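Local coordinates for putative esterase/lipase/thioesterase (Silicibacter sp., PDB 2PBL), which is a putative esterase, lipase or thioesterase of the alpha/beta-hydrolase fold that probably cleaves ester or thioester bonds, at residues R40-Y45 with F77-W82; D49-D54 with T113-Q118. All coordinates share one frame; numbering follows the deposited sequence. Where two conformers were deposited one is given.

Overall arrangement
Both contacts lie at one end of the mixed sheet, where strands 39-44 and 52-56 are neighbours, with their centres 9 Å apart. Contact 1 ties the outermost strand to the loop 77-82, and contact 2 joins the turn before strand 52-56 to helix 109-126. The antiparallel strand pair couples them: Asn42 N reaches Asp54 OD1 at 2.8 Å, and Leu43 N reaches Phe53 O at 2.8 Å. Tyr45 also packs between them, its CE1 3.3 Å from Gln115 O. None of the touching residues belongs to the probable catalytic triad, Ser137, His242 and Glu215, whose serine fits a nucleophile elbow.

Contact 1 of 2, residues R40-Y45 with F77-W82; sequences RLNLSY and FDKSSW
Lys79 reaches from a loop to Asn42 on the edge strand of the alpha/beta-hydrolase sheet, where a G1 beta bulge sets Asn42 and Leu43 opposite the single residue Phe53. Asn42 takes the first bulge position with a left-handed backbone conformation.

Polar contact is concentrated in one hydrogen bond, from Lys79 NZ to Asn42 OD1 at 2.8 Å. The ammonium comes from above the amide, 54° out of the carbonyl plane. Lys79 CE comes close to Asn42 OD1 as well, at 3.3 Å, but only NZ bonds to it. The two side chains run at about a right angle. Lys79 is extended as far as CE, then bends at its final torsion (chi4 52°), which swings NZ to the amide oxygen.

Charge adds a second grip, because the same NZ makes a salt bridge with Asp54 OD1 on the adjoining strand. A methionine in place of Lys79 would probably leave Asp54 without this positive mate and the Asn42 amide free to turn. The buried lysine chain also lies against the side chain of Lys52, whose own NZ is hydrogen-bonded to Ser44 OG.

Backbone and turn contacts shape the loop that presents the lysine. Lys79 N hydrogen-bonds to Ser100 OG, and Trp82 lies with an edge of its ring at Lys79 CA while stacking on His70. The lysine sits in the middle of an Asx turn: Ser80 N donates to Asp78 OD1 at 3.0 Å, on the anti side and tilted out of the carboxylate plane.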
ATOM      1  N   ARG A  40       1.594 -17.388  -8.501  1.00 21.97           N
ATOM      2  CA  ARG A  40       0.878 -17.103  -9.758  1.00 23.45           C
ATOM      3  C   ARG A  40       1.248 -15.667 -10.223  1.00 20.82           C
ATOM      4  O   ARG A  40       0.624 -14.683  -9.831  1.00 19.67           O
ATOM      5  CB  ARG A  40      -0.612 -17.247  -9.550  1.00 20.10           C
ATOM      6  CG  ARG A  40      -1.054 -18.652  -9.208  1.00 30.99           C
ATOM      7  CD  ARG A  40      -2.597 -18.726  -8.992  1.00 30.78           C
ATOM      8  NE  ARG A  40      -3.367 -18.271 -10.162  1.00 36.58           N
ATOM      9  CZ  ARG A  40      -4.689 -18.093 -10.180  1.00 33.23           C
ATOM     10  NH1 ARG A  40      -5.425 -18.333  -9.094  1.00 39.72           N
ATOM     11  NH2 ARG A  40      -5.281 -17.680 -11.293  1.00 37.00           N
ATOM     12  N   LEU A  41       2.271 -15.546 -11.052  1.00 17.75           N
ATOM     13  CA  LEU A  41       2.781 -14.232 -11.392  1.00 19.73           C
ATOM     14  C   LEU A  41       2.067 -13.565 -12.556  1.00 19.84           C
ATOM     15  O   LEU A  41       1.500 -14.240 -13.406  1.00 21.67           O
ATOM     16  CB  LEU A  41       4.269 -14.330 -11.713  1.00 19.66           C
ATOM     17  CG  LEU A  41       5.150 -14.970 -10.637  1.00 21.20           C
ATOM     18  CD1 LEU A  41       6.582 -15.008 -11.112  1.00 23.91           C
ATOM     19  CD2 LEU A  41       5.068 -14.225  -9.338  1.00 21.20           C
ATOM     20  N   ASN A  42       2.083 -12.235 -12.584  1.00 18.82           N
ATOM     21  CA  ASN A  42       1.555 -11.511 -13.734  1.00 19.05           C
ATOM     22  C   ASN A  42       0.152 -11.839 -14.204  1.00 20.58           C
ATOM     23  O   ASN A  42      -0.139 -11.918 -15.412  1.00 20.78           O
ATOM     24  CB  ASN A  42       2.570 -11.611 -14.885  1.00 20.13           C
ATOM     25  CG  ASN A  42       3.847 -10.949 -14.524  1.00 26.91           C
ATOM     26  OD1 ASN A  42       3.872  -9.737 -14.280  1.00 25.69           O
ATOM     27  ND2 ASN A  42       4.915 -11.729 -14.412  1.00 19.73           N
ATOM     28  N   LEU A  43      -0.738 -11.996 -13.243  1.00 19.41           N
ATOM     29  CA  LEU A  43      -2.127 -12.167 -13.554  1.00 19.29           C
ATOM     30  C   LEU A  43      -2.624 -10.782 -13.971  1.00 20.35           C
ATOM     31  O   LEU A  43      -2.212  -9.793 -13.400  1.00 21.74           O
ATOM     32  CB  LEU A  43      -2.877 -12.687 -12.349  1.00 16.41           C
ATOM     33  CG  LEU A  43      -2.545 -14.086 -11.823  1.00 19.57           C
ATOM     34  CD1 LEU A  43      -3.501 -14.474 -10.680  1.00 17.74           C
ATOM     35  CD2 LEU A  43      -2.572 -15.144 -12.934  1.00 23.02           C
ATOM     36  N   SER A  44      -3.490 -10.710 -14.975  1.00 19.95           N
ATOM     37  CA  SER A  44      -3.983  -9.428 -15.457  1.00 20.71           C
ATOM     38  C   SER A  44      -5.197  -8.944 -14.708  1.00 17.63           C
ATOM     39  O   SER A  44      -6.067  -9.730 -14.352  1.00 18.86           O
ATOM     40  CB  SER A  44      -4.369  -9.473 -16.955  1.00 20.01           C
ATOM     41  OG  SER A  44      -3.230  -9.325 -17.785  1.00 34.31           O
ATOM     42  N   TYR A  45      -5.243  -7.646 -14.445  1.00 18.85           N
ATOM     43  CA  TYR A  45      -6.479  -7.032 -13.948  1.00 16.41           C
ATOM     44  C   TYR A  45      -6.970  -6.004 -14.970  1.00 18.51           C
ATOM     45  O   TYR A  45      -8.050  -5.434 -14.826  1.00 20.62           O
ATOM     46  CB  TYR A  45      -6.347  -6.417 -12.548  1.00 19.30           C
ATOM     47  CG  TYR A  45      -5.446  -5.190 -12.421  1.00 13.76           C
ATOM     48  CD1 TYR A  45      -5.905  -3.910 -12.776  1.00 20.86           C
ATOM     49  CD2 TYR A  45      -4.165  -5.298 -11.903  1.00 17.82           C
ATOM     50  CE1 TYR A  45      -5.106  -2.811 -12.648  1.00 12.53           C
ATOM     51  CE2 TYR A  45      -3.358  -4.174 -11.746  1.00 13.62           C
ATOM     52  CZ  TYR A  45      -3.812  -2.951 -12.121  1.00 16.87           C
ATOM     53  OH  TYR A  45      -2.970  -1.885 -11.955  1.00 10.90           O
ATOM     54  N   PHE A  77       8.916   2.082  -8.877  1.00 18.56           N
ATOM     55  CA  PHE A  77       8.744   0.700  -8.437  1.00 19.37           C
ATOM     56  C   PHE A  77       7.550   0.045  -9.124  1.00 17.34           C
ATOM     57  O   PHE A  77       6.747   0.706  -9.787  1.00 20.09           O
ATOM     58  CB  PHE A  77       8.685   0.571  -6.906  1.00 20.88           C
ATOM     59  CG  PHE A  77       9.885   1.169  -6.214  1.00 15.41           C
ATOM     60  CD1 PHE A  77      11.031   0.418  -6.007  1.00 23.17           C
ATOM     61  CD2 PHE A  77       9.876   2.455  -5.817  1.00 16.15           C
ATOM     62  CE1 PHE A  77      12.153   0.969  -5.370  1.00 18.81           C
ATOM     63  CE2 PHE A  77      11.001   3.020  -5.194  1.00 25.03           C
ATOM     64  CZ  PHE A  77      12.138   2.263  -4.988  1.00 22.74           C
ATOM     65  N   ASP A  78       7.532  -1.276  -9.051  1.00 19.50           N
ATOM     66  CA  ASP A  78       6.423  -2.093  -9.516  1.00 19.28           C
ATOM     67  C   ASP A  78       6.295  -3.192  -8.460  1.00 16.76           C
ATOM     68  O   ASP A  78       7.001  -3.191  -7.454  1.00 16.93           O
ATOM     69  CB  ASP A  78       6.619  -2.605 -10.963  1.00 16.28           C
ATOM     70  CG  ASP A  78       7.867  -3.427 -11.141  1.00 22.65           C
ATOM     71  OD1 ASP A  78       8.305  -4.101 -10.228  1.00 21.03           O
ATOM     72  OD2 ASP A  78       8.414  -3.420 -12.255  1.00 27.93           O
ATOM     73  N   LYS A  79       5.408  -4.136  -8.703  1.00 14.72           N
ATOM     74  CA  LYS A  79       5.167  -5.217  -7.761  1.00 14.04           C
ATOM     75  C   LYS A  79       6.341  -6.135  -7.478  1.00 13.78           C
ATOM     76  O   LYS A  79       6.370  -6.759  -6.411  1.00 13.20           O
ATOM     77  CB  LYS A  79       4.002  -6.095  -8.245  1.00 15.99           C
ATOM     78  CG  LYS A  79       4.260  -6.847  -9.564  1.00 15.24           C
ATOM     79  CD  LYS A  79       2.975  -7.495 -10.115  1.00  8.49           C
ATOM     80  CE  LYS A  79       3.180  -7.968 -11.542  1.00 15.83           C
ATOM     81  NZ  LYS A  79       4.399  -8.839 -11.647  1.00 20.04           N
ATOM     82  N   SER A  80       7.304  -6.193  -8.404  0.50 14.02           N
ATOM     83  CA  SER A  80       8.410  -7.139  -8.296  0.50 13.68           C
ATOM     84  C   SER A  80       9.419  -6.887  -7.186  0.50 13.82           C
ATOM     85  O   SER A  80      10.195  -7.784  -6.886  0.50 13.47           O
ATOM     86  CB  SER A  80       9.166  -7.290  -9.616  0.50 12.68           C
ATOM     87  OG  SER A  80       9.973  -6.158  -9.914  0.50  7.40           O
ATOM     88  N   SER A  81       9.428  -5.708  -6.590  1.00 14.57           N
ATOM     89  CA  SER A  81      10.347  -5.431  -5.480  1.00 16.46           C
ATOM     90  C   SER A  81       9.838  -5.832  -4.092  1.00 17.80           C
ATOM     91  O   SER A  81      10.562  -5.651  -3.095  1.00 17.46           O
ATOM     92  CB  SER A  81      10.644  -3.954  -5.453  1.00 16.10           C
ATOM     93  OG  SER A  81      11.466  -3.610  -6.568  1.00 19.85           O
ATOM     94  N   TRP A  82       8.655  -6.448  -4.004  1.00 16.13           N
ATOM     95  CA  TRP A  82       8.027  -6.631  -2.683  1.00 15.57           C
ATOM     96  C   TRP A  82       7.480  -7.998  -2.313  1.00 15.87           C
ATOM     97  O   TRP A  82       6.926  -8.145  -1.246  1.00 14.99           O
ATOM     98  CB  TRP A  82       6.877  -5.635  -2.553  1.00 13.19           C
ATOM     99  CG  TRP A  82       7.164  -4.277  -3.154  1.00 14.50           C
ATOM    100  CD1 TRP A  82       6.813  -3.861  -4.404  1.00 15.37           C
ATOM    101  CD2 TRP A  82       7.956  -3.226  -2.591  1.00 16.32           C
ATOM    102  NE1 TRP A  82       7.308  -2.607  -4.640  1.00 13.96           N
ATOM    103  CE2 TRP A  82       8.000  -2.186  -3.535  1.00 14.75           C
ATOM    104  CE3 TRP A  82       8.599  -3.045  -1.355  1.00 15.59           C
ATOM    105  CZ2 TRP A  82       8.677  -0.988  -3.296  1.00 22.09           C
ATOM    106  CZ3 TRP A  82       9.264  -1.866  -1.122  1.00 19.16           C
ATOM    107  CH2 TRP A  82       9.280  -0.837  -2.075  1.00 17.96           C
TER

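Contact 2 of 2, residues D49-D54 with T113-Q118; sequences DRHKFD and TQQISQ
His51 sets the edge of its imidazole over the side-chain amide of Gln115, with the two planes 70° apart. The ring atom NE2 of His51 sits above the amide face, 3.3 Å from Gln115 CD, and its neighbour CD2 of His51 is 3.6 Å from Gln115 OE1. Gln115 NE2 lies at the edge of the imidazole, near its plane. Although it is 3.1 Å from His51 NE2, the angle is too poor for a hydrogen bond.

Gln115 projects from helix 109-126, its side chain straight past CG (chi2 177°), which carries the amide out to the ring. The amide's firmer polar partner is the backbone of Glu102, whose N donates to Gln115 OE1. The side chain of Glu102 also makes a weak hydrogen bond, through OE1, with His51 NE2, so one residue engages both partners. The ring of Tyr45 meets that of His51 with planes at about 35°, and touches Gln115 as well.

The backbone brings the histidine here by a tight reversal. An inverse gamma turn is centred on His51, closed by a weak bond from Lys52 N to Arg50 O at 3.1 Å. Immediately after it, strand 52-56 enters the sheet between strands 39-44 and 94-99, and the contact thus joins the turn leading into a strand to a helix packed on the sheet, the layered construction of an alpha/beta-hydrolase fold.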
ATOM      1  N   ASP A  49       0.147  -2.845 -19.925  1.00 22.72           N
ATOM      2  CA  ASP A  49       1.313  -3.629 -19.552  1.00 22.70           C
ATOM      3  C   ASP A  49       1.497  -3.699 -18.031  1.00 20.92           C
ATOM      4  O   ASP A  49       1.955  -4.724 -17.522  1.00 20.69           O
ATOM      5  CB  ASP A  49       2.605  -3.063 -20.187  1.00 25.13           C
ATOM      6  CG  ASP A  49       2.605  -3.119 -21.743  1.00 36.00           C
ATOM      7  OD1 ASP A  49       1.859  -3.957 -22.309  1.00 38.39           O
ATOM      8  OD2 ASP A  49       3.365  -2.327 -22.389  1.00 43.84           O
ATOM      9  N   ARG A  50       1.150  -2.635 -17.317  1.00 17.75           N
ATOM     10  CA  ARG A  50       1.351  -2.598 -15.842  1.00 17.70           C
ATOM     11  C   ARG A  50       0.052  -2.905 -15.066  1.00 17.60           C
ATOM     12  O   ARG A  50      -0.005  -2.736 -13.826  1.00 18.39           O
ATOM     13  CB  ARG A  50       1.975  -1.276 -15.395  1.00 17.47           C
ATOM     14  CG  ARG A  50       3.372  -1.056 -15.909  1.00 24.05           C
ATOM     15  CD  ARG A  50       3.880   0.317 -15.622  1.00 25.33           C
ATOM     16  NE  ARG A  50       3.981   0.591 -14.192  1.00 27.58           N
ATOM     17  CZ  ARG A  50       5.076   0.420 -13.461  1.00 26.24           C
ATOM     18  NH1 ARG A  50       6.216   0.005 -13.999  1.00 24.20           N
ATOM     19  NH2 ARG A  50       5.028   0.667 -12.163  1.00 27.44           N
ATOM     20  N   HIS A  51      -0.982  -3.373 -15.780  1.00 16.39           N
ATOM     21  CA  HIS A  51      -2.211  -3.825 -15.101  1.00 17.51           C
ATOM     22  C   HIS A  51      -2.144  -5.308 -14.712  1.00 17.45           C
ATOM     23  O   HIS A  51      -3.008  -6.114 -15.066  1.00 19.46           O
ATOM     24  CB  HIS A  51      -3.461  -3.531 -15.928  1.00 18.62           C
ATOM     25  CG  HIS A  51      -3.645  -2.079 -16.228  1.00 18.93           C
ATOM     26  ND1 HIS A  51      -4.333  -1.629 -17.321  1.00 26.64           N
ATOM     27  CD2 HIS A  51      -3.159  -0.980 -15.612  1.00 30.35           C
ATOM     28  CE1 HIS A  51      -4.295  -0.311 -17.356  1.00 29.79           C
ATOM     29  NE2 HIS A  51      -3.591   0.109 -16.324  1.00 23.11           N
ATOM     30  N   LYS A  52      -1.162  -5.627 -13.877  1.00 16.44           N
ATOM     31  CA  LYS A  52      -0.889  -6.976 -13.485  1.00 17.52           C
ATOM     32  C   LYS A  52      -0.735  -7.064 -11.985  1.00 16.11           C
ATOM     33  O   LYS A  52      -0.399  -6.057 -11.365  1.00 16.85           O
ATOM     34  CB  LYS A  52       0.468  -7.389 -14.036  1.00 18.16           C
ATOM     35  CG  LYS A  52       0.706  -7.187 -15.508  1.00 28.03           C
ATOM     36  CD  LYS A  52       0.029  -8.205 -16.337  1.00 30.52           C
ATOM     37  CE  LYS A  52       0.428  -7.972 -17.807  1.00 36.31           C
ATOM     38  NZ  LYS A  52      -0.367  -8.765 -18.749  1.00 35.10           N
ATOM     39  N   PHE A  53      -0.977  -8.259 -11.448  1.00 15.07           N
ATOM     40  CA  PHE A  53      -0.724  -8.573 -10.058  1.00 15.29           C
ATOM     41  C   PHE A  53      -0.178  -9.971  -9.909  1.00 15.36           C
ATOM     42  O   PHE A  53      -0.392 -10.845 -10.755  1.00 17.61           O
ATOM     43  CB  PHE A  53      -1.956  -8.393  -9.158  1.00 17.27           C
ATOM     44  CG  PHE A  53      -3.085  -9.368  -9.404  1.00 13.79           C
ATOM     45  CD1 PHE A  53      -3.985  -9.184 -10.449  1.00  8.74           C
ATOM     46  CD2 PHE A  53      -3.307 -10.419  -8.535  1.00 14.64           C
ATOM     47  CE1 PHE A  53      -5.017 -10.085 -10.664  1.00 10.87           C
ATOM     48  CE2 PHE A  53      -4.366 -11.310  -8.719  1.00 18.72           C
ATOM     49  CZ  PHE A  53      -5.232 -11.124  -9.789  1.00 17.33           C
ATOM     50  N   ASP A  54       0.582 -10.139  -8.834  1.00 16.49           N
ATOM     51  CA  ASP A  54       1.115 -11.416  -8.452  1.00 15.89           C
ATOM     52  C   ASP A  54       0.200 -11.941  -7.327  1.00 16.39           C
ATOM     53  O   ASP A  54      -0.310 -11.186  -6.489  1.00 15.25           O
ATOM     54  CB  ASP A  54       2.557 -11.313  -7.990  1.00 17.52           C
ATOM     55  CG  ASP A  54       3.550 -10.993  -9.134  1.00 18.09           C
ATOM     56  OD1 ASP A  54       3.254 -11.143 -10.342  1.00 18.36           O
ATOM     57  OD2 ASP A  54       4.663 -10.574  -8.789  1.00 17.76           O
ATOM     58  N   THR A 113      -5.750   5.185  -8.410  1.00  8.60           N
ATOM     59  CA  THR A 113      -6.786   4.763  -7.475  1.00 11.78           C
ATOM     60  C   THR A 113      -7.799   3.788  -8.147  1.00 12.45           C
ATOM     61  O   THR A 113      -8.138   2.703  -7.601  1.00 12.97           O
ATOM     62  CB  THR A 113      -7.425   6.074  -6.915  1.00  6.39           C
ATOM     63  OG1 THR A 113      -6.453   6.640  -6.012  1.00 13.87           O
ATOM     64  CG2 THR A 113      -8.661   5.762  -6.111  1.00 12.39           C
ATOM     65  N   GLN A 114      -8.205   4.142  -9.373  1.00 13.64           N
ATOM     66  CA  GLN A 114      -9.164   3.341 -10.140  1.00 13.91           C
ATOM     67  C   GLN A 114      -8.535   2.000 -10.482  1.00 10.94           C
ATOM     68  O   GLN A 114      -9.189   0.990 -10.368  1.00 12.95           O
ATOM     69  CB  GLN A 114      -9.713   4.125 -11.372  1.00 10.61           C
ATOM     70  CG  GLN A 114     -10.475   5.326 -10.999  1.00 17.29           C
ATOM     71  CD  GLN A 114     -11.736   5.010 -10.250  1.00 22.05           C
ATOM     72  OE1 GLN A 114     -12.461   4.094 -10.617  1.00 23.15           O
ATOM     73  NE2 GLN A 114     -12.014   5.772  -9.187  1.00 19.37           N
ATOM     74  N   GLN A 115      -7.249   1.986 -10.848  1.00 14.20           N
ATOM     75  CA  GLN A 115      -6.521   0.755 -11.122  1.00 12.91           C
ATOM     76  C   GLN A 115      -6.404  -0.183  -9.920  1.00 13.98           C
ATOM     77  O   GLN A 115      -6.589  -1.395 -10.048  1.00 13.46           O
ATOM     78  CB  GLN A 115      -5.126   1.063 -11.661  1.00 13.85           C
ATOM     79  CG  GLN A 115      -5.168   1.595 -13.070  1.00 14.08           C
ATOM     80  CD  GLN A 115      -3.794   2.000 -13.664  1.00 16.13           C
ATOM     81  OE1 GLN A 115      -2.721   1.592 -13.185  1.00 17.82           O
ATOM     82  NE2 GLN A 115      -3.850   2.783 -14.761  1.00 28.55           N
ATOM     83  N   ILE A 116      -6.136   0.384  -8.736  1.00 14.65           N
ATOM     84  CA  ILE A 116      -6.088  -0.416  -7.503  1.00 13.61           C
ATOM     85  C   ILE A 116      -7.457  -1.032  -7.259  1.00 13.51           C
ATOM     86  O   ILE A 116      -7.551  -2.208  -6.891  1.00 10.36           O
ATOM     87  CB  ILE A 116      -5.606   0.417  -6.281  1.00 12.36           C
ATOM     88  CG1 ILE A 116      -4.227   0.980  -6.556  1.00 15.68           C
ATOM     89  CG2 ILE A 116      -5.545  -0.444  -5.043  1.00 15.87           C
ATOM     90  CD1 ILE A 116      -3.258  -0.136  -7.020  1.00  5.96           C
ATOM     91  N   SER A 117      -8.535  -0.281  -7.515  1.00 12.53           N
ATOM     92  CA  SER A 117      -9.853  -0.824  -7.377  1.00 12.18           C
ATOM     93  C   SER A 117     -10.056  -2.033  -8.317  1.00 13.84           C
ATOM     94  O   SER A 117     -10.603  -3.056  -7.923  1.00 13.34           O
ATOM     95  CB  SER A 117     -10.930   0.228  -7.680  1.00 15.59           C
ATOM     96  OG  SER A 117     -12.226  -0.348  -7.496  1.00 24.34           O
ATOM     97  N   GLN A 118      -9.648  -1.880  -9.559  1.00 13.62           N
ATOM     98  CA  GLN A 118      -9.709  -2.943 -10.524  1.00 13.67           C
ATOM     99  C   GLN A 118      -8.886  -4.173 -10.073  1.00 14.87           C
ATOM    100  O   GLN A 118      -9.337  -5.320 -10.207  1.00 11.78           O
ATOM    101  CB  GLN A 118      -9.249  -2.431 -11.897  1.00 14.94           C
ATOM    102  CG  GLN A 118     -10.183  -1.420 -12.544  1.00 16.72           C
ATOM    103  CD  GLN A 118     -11.571  -2.018 -12.858  1.00 32.67           C
ATOM    104  OE1 GLN A 118     -11.688  -3.130 -13.428  1.00 33.18           O
ATOM    105  NE2 GLN A 118     -12.624  -1.281 -12.495  1.00 25.19           N
TER